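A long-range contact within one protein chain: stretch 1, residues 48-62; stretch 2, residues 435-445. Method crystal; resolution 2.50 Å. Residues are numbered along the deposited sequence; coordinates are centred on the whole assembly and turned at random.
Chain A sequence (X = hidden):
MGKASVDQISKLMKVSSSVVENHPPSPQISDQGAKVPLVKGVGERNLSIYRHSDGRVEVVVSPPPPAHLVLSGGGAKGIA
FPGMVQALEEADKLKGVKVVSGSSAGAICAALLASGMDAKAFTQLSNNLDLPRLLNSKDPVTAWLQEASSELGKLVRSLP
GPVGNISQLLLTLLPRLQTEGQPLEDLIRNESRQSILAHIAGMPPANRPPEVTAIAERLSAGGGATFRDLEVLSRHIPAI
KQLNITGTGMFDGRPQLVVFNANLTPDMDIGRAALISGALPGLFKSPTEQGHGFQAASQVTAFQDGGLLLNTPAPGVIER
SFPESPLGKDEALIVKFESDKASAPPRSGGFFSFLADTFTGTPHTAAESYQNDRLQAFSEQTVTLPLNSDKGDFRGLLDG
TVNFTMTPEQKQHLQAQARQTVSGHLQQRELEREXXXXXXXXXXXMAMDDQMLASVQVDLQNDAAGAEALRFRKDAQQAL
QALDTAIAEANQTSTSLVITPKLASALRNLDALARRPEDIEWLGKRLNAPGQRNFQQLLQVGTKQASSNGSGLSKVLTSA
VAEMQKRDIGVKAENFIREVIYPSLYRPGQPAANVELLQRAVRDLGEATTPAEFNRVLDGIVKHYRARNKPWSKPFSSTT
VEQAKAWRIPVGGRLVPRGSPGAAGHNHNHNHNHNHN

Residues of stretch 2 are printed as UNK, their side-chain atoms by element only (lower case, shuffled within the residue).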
# COMPACT_ATOMS: atom_id res chain seq x y z
N SER A 48 -32.77 14.64 31.11
CA SER A 48 -33.82 15.48 31.62
C SER A 48 -33.65 16.90 31.10
O SER A 48 -32.53 17.38 30.90
CB SER A 48 -33.80 15.52 33.14
OG SER A 48 -34.06 14.26 33.74
N ILE A 49 -34.78 17.58 30.91
CA ILE A 49 -34.78 18.91 30.40
C ILE A 49 -35.75 19.76 31.19
O ILE A 49 -36.93 19.40 31.29
CB ILE A 49 -35.26 18.93 28.96
CG1 ILE A 49 -34.38 18.04 28.10
CG2 ILE A 49 -35.20 20.35 28.41
CD1 ILE A 49 -34.81 18.00 26.64
N TYR A 50 -35.25 20.89 31.73
CA TYR A 50 -36.09 21.82 32.52
C TYR A 50 -36.06 23.20 31.89
O TYR A 50 -35.03 23.58 31.29
CB TYR A 50 -35.58 21.97 33.96
CG TYR A 50 -35.48 20.70 34.79
CD1 TYR A 50 -34.29 19.96 34.82
CD2 TYR A 50 -36.50 20.31 35.61
CE1 TYR A 50 -34.19 18.79 35.57
CE2 TYR A 50 -36.42 19.18 36.37
CZ TYR A 50 -35.26 18.41 36.34
OH TYR A 50 -35.18 17.30 37.14
N ARG A 51 -37.14 23.96 32.03
CA ARG A 51 -37.18 25.34 31.54
C ARG A 51 -37.52 26.32 32.65
O ARG A 51 -38.45 26.11 33.43
CB ARG A 51 -38.18 25.49 30.39
CG ARG A 51 -38.40 26.95 29.96
CD ARG A 51 -39.01 27.10 28.56
NE ARG A 51 -40.25 26.37 28.50
CZ ARG A 51 -40.69 25.75 27.42
NH1 ARG A 51 -40.03 25.76 26.26
NH2 ARG A 51 -41.82 25.08 27.52
N HIS A 52 -36.77 27.41 32.71
CA HIS A 52 -37.01 28.49 33.68
C HIS A 52 -38.00 29.50 33.10
O HIS A 52 -38.48 29.34 32.00
CB HIS A 52 -35.67 29.17 34.04
CG HIS A 52 -34.71 28.28 34.76
ND1 HIS A 52 -33.77 27.51 34.10
CD2 HIS A 52 -34.57 28.01 36.07
CE1 HIS A 52 -33.09 26.80 34.99
NE2 HIS A 52 -33.55 27.09 36.19
N SER A 53 -38.29 30.55 33.84
CA SER A 53 -39.18 31.61 33.37
C SER A 53 -38.57 32.36 32.19
O SER A 53 -39.25 32.64 31.19
CB SER A 53 -39.38 32.59 34.50
OG SER A 53 -39.39 31.89 35.73
N ASP A 54 -37.28 32.69 32.35
CA ASP A 54 -36.48 33.42 31.36
C ASP A 54 -36.47 32.77 29.99
O ASP A 54 -36.08 33.38 28.99
CB ASP A 54 -34.99 33.45 31.79
CG ASP A 54 -34.79 33.21 33.29
OD1 ASP A 54 -35.51 33.84 34.11
OD2 ASP A 54 -33.90 32.40 33.64
N GLY A 55 -36.85 31.49 29.94
CA GLY A 55 -36.73 30.72 28.72
C GLY A 55 -35.43 29.93 28.72
O GLY A 55 -35.18 29.15 27.82
N ARG A 56 -34.60 30.16 29.73
CA ARG A 56 -33.38 29.43 29.88
C ARG A 56 -33.77 27.95 30.02
O ARG A 56 -34.68 27.60 30.76
CB ARG A 56 -32.64 29.86 31.17
CG ARG A 56 -32.07 31.28 31.19
CD ARG A 56 -30.75 31.37 30.41
NE ARG A 56 -29.69 30.62 31.07
CZ ARG A 56 -28.59 30.13 30.48
NH1 ARG A 56 -28.38 30.28 29.17
NH2 ARG A 56 -27.70 29.46 31.20
N VAL A 57 -33.04 27.09 29.33
CA VAL A 57 -33.25 25.67 29.43
C VAL A 57 -32.01 24.97 29.96
O VAL A 57 -30.89 25.32 29.64
CB VAL A 57 -33.65 25.10 28.06
CG1 VAL A 57 -33.50 23.60 27.99
CG2 VAL A 57 -35.09 25.50 27.79
N GLU A 58 -32.26 23.95 30.77
CA GLU A 58 -31.22 23.17 31.41
C GLU A 58 -31.38 21.66 31.06
O GLU A 58 -32.43 21.08 31.27
CB GLU A 58 -31.37 23.44 32.90
CG GLU A 58 -30.92 22.39 33.84
CD GLU A 58 -31.32 22.70 35.29
OE1 GLU A 58 -31.77 23.85 35.57
OE2 GLU A 58 -31.14 21.81 36.15
N VAL A 59 -30.32 21.05 30.54
CA VAL A 59 -30.32 19.65 30.21
C VAL A 59 -29.39 18.92 31.15
O VAL A 59 -28.27 19.30 31.31
CB VAL A 59 -29.79 19.44 28.80
CG1 VAL A 59 -29.79 17.96 28.45
CG2 VAL A 59 -30.61 20.23 27.78
N VAL A 60 -29.86 17.82 31.73
CA VAL A 60 -29.04 17.05 32.63
C VAL A 60 -28.92 15.64 32.08
O VAL A 60 -29.91 15.03 31.63
CB VAL A 60 -29.65 17.02 34.03
CG1 VAL A 60 -28.80 16.24 34.99
CG2 VAL A 60 -29.78 18.45 34.57
N VAL A 61 -27.70 15.14 32.09
CA VAL A 61 -27.42 13.83 31.61
C VAL A 61 -26.38 13.09 32.40
O VAL A 61 -25.67 13.65 33.18
CB VAL A 61 -26.94 13.81 30.18
CG1 VAL A 61 -28.04 14.29 29.26
CG2 VAL A 61 -25.69 14.63 30.03
N SER A 62 -26.37 11.79 32.20
CA SER A 62 -25.44 10.87 32.79
C SER A 62 -24.57 10.44 31.64
O SER A 62 -24.95 10.64 30.48
CB SER A 62 -26.22 9.66 33.32
OG SER A 62 -26.73 8.91 32.23
N UNK A 435 -24.88 18.93 34.13
CA UNK A 435 -25.88 19.88 33.66
C UNK A 435 -25.32 20.83 32.61
O UNK A 435 -24.21 21.35 32.73
c UNK A 435 -27.63 21.73 37.99
c UNK A 435 -28.14 22.35 35.64
n UNK A 435 -28.81 21.18 38.21
c UNK A 435 -26.39 20.68 34.84
c UNK A 435 -27.28 21.87 34.47
n UNK A 435 -27.33 22.34 36.85
n UNK A 435 -26.76 21.78 38.96
N UNK A 436 -26.08 21.06 31.55
CA UNK A 436 -25.66 21.95 30.48
C UNK A 436 -26.75 22.93 30.27
O UNK A 436 -27.87 22.54 30.12
n UNK A 436 -23.05 20.47 29.44
c UNK A 436 -22.32 19.37 29.53
c UNK A 436 -25.45 21.15 29.21
n UNK A 436 -23.12 18.34 29.45
c UNK A 436 -24.42 18.79 29.32
c UNK A 436 -24.38 20.13 29.31
N UNK A 437 -26.43 24.21 30.25
CA UNK A 437 -27.45 25.25 30.13
C UNK A 437 -27.44 25.81 28.73
O UNK A 437 -26.40 25.86 28.09
c UNK A 437 -27.17 26.36 31.12
c UNK A 437 -26.70 25.90 32.49
c UNK A 437 -26.56 27.04 33.48
o UNK A 437 -27.58 27.70 33.76
o UNK A 437 -25.43 27.30 33.94
N UNK A 438 -28.60 26.28 28.28
CA UNK A 438 -28.76 26.83 26.93
C UNK A 438 -29.73 28.00 27.00
O UNK A 438 -30.64 28.01 27.80
c UNK A 438 -29.34 25.77 25.98
c UNK A 438 -28.49 24.53 25.85
c UNK A 438 -27.57 24.43 24.83
c UNK A 438 -28.63 23.45 26.70
c UNK A 438 -27.82 22.33 26.56
c UNK A 438 -26.88 22.28 25.54
c UNK A 438 -26.76 23.33 24.68
N UNK A 439 -29.54 28.99 26.15
CA UNK A 439 -30.44 30.15 26.11
C UNK A 439 -31.85 29.78 25.79
O UNK A 439 -32.75 30.52 26.13
c UNK A 439 -28.33 29.22 25.34
c UNK A 439 -28.45 30.67 24.94
c UNK A 439 -29.90 30.98 24.97
N UNK A 440 -32.06 28.70 25.06
CA UNK A 440 -33.44 28.31 24.75
C UNK A 440 -33.57 26.84 24.49
O UNK A 440 -32.59 26.12 24.31
o UNK A 440 -33.18 28.57 22.36
c UNK A 440 -33.94 29.00 23.48
N UNK A 441 -34.82 26.40 24.40
CA UNK A 441 -35.09 25.01 24.10
C UNK A 441 -34.58 24.67 22.73
O UNK A 441 -34.11 23.56 22.50
c UNK A 441 -36.97 23.32 23.77
c UNK A 441 -36.27 22.28 24.61
c UNK A 441 -36.56 24.72 24.19
c UNK A 441 -38.47 23.21 23.95
N UNK A 442 -34.64 25.61 21.80
CA UNK A 442 -34.15 25.30 20.46
C UNK A 442 -32.64 25.02 20.45
O UNK A 442 -32.20 24.10 19.78
o UNK A 442 -34.45 25.22 17.48
c UNK A 442 -34.00 26.15 18.12
n UNK A 442 -33.07 26.93 17.66
c UNK A 442 -34.49 26.42 19.51
N UNK A 443 -31.85 25.81 21.17
CA UNK A 443 -30.40 25.63 21.23
C UNK A 443 -30.01 24.29 21.87
O UNK A 443 -29.04 23.67 21.47
c UNK A 443 -29.75 26.77 22.00
o UNK A 443 -30.09 29.10 21.84
c UNK A 443 -29.77 28.06 21.24
o UNK A 443 -29.47 28.05 20.03
N UNK A 444 -30.78 23.86 22.85
CA UNK A 444 -30.57 22.55 23.45
C UNK A 444 -30.86 21.46 22.40
O UNK A 444 -30.07 20.53 22.24
c UNK A 444 -31.46 22.39 24.67
N UNK A 445 -31.95 21.61 21.64
CA UNK A 445 -32.27 20.65 20.59
C UNK A 445 -31.19 20.62 19.54
O UNK A 445 -30.81 19.54 19.08
c UNK A 445 -33.61 20.94 19.93
c UNK A 445 -33.76 20.17 18.65
c UNK A 445 -34.74 20.64 20.87
O HOH W 1 -36.79 28.27 25.59

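Position 435 carries three carbons, a nitrogen, and then a carbon bearing two more nitrogens, one of which lies 3.2 Å from Glu 58 OE2. A guanidinium on a long arm makes this Arg 435. The arm rises from the face that Glu 58 shares, and NH1 donates to OE2 in a salt bridge, the carboxylate oxygen at the guanidinium edge.

Position 436 has one carbon and a five-membered ring of three carbons and two nitrogens, its edge turned to Val 61 CG2: His 436. The ring lies on the face of Val 59, where its carbon edge can meet a valine while NE2 bonds to a residue just outside the stretch.

Position 437 shows three carbons, the third carrying two oxygens, one of them 3.1 Å from Arg 56 NH2. This unbranched carboxylate is Glu 437. The pair forms a salt bridge whose hydrogen bond is weak; an acid here, on an exposed side chain, answers the charge of Arg 56.

Position 438, one carbon and a ring of six carbons, places a ring carbon 3.7 Å from Val 59 CG2. It is Phe 438, whose flat apolar ring gives that valine a surface to pack on.

At 439 three carbons close a ring onto the backbone nitrogen, giving Pro 439. Lacking an amide hydrogen, it suits the point where strand pairing stops.

Position 440 has one carbon and one oxygen, pointing away from stretch 1: Ser 440. It caps the helix, OG accepting from the backbone N of position 443 at 3.3 Å.

Position 441 has four carbons forked at the second; its CB lies 4.0 Å from Val 57 CG2 and one branch end 4.4 Å from Ile 49 CG2. It is Leu 441, its apolar fork suited to bridging these two side chains. A water accepts from its N and donates to Gly 55 O.

Position 442, two carbons ending in one oxygen and one nitrogen, points away; it is Asn 442, bonded elsewhere in the structure. Position 443, two carbons with two oxygens and no contact, is Asp 443.

Position 444 has a single carbon, 3.9 Å from Val 59 CG2 and 4.1 Å from Val 57 CG1: Ala 444. This small group points toward the strand and lets the helix lie close.

Position 445, one carbon carrying two more, is Val 445, beyond contact range.

The contact is an antiparallel strand pairing. Four backbone hydrogen bonds set the register, salt bridges brace the face of Glu 58 and Glu 437, and the valines on the other face pack against Phe 438 and the helix.

Stretch 2 435-445: RHEFPSLNDAV
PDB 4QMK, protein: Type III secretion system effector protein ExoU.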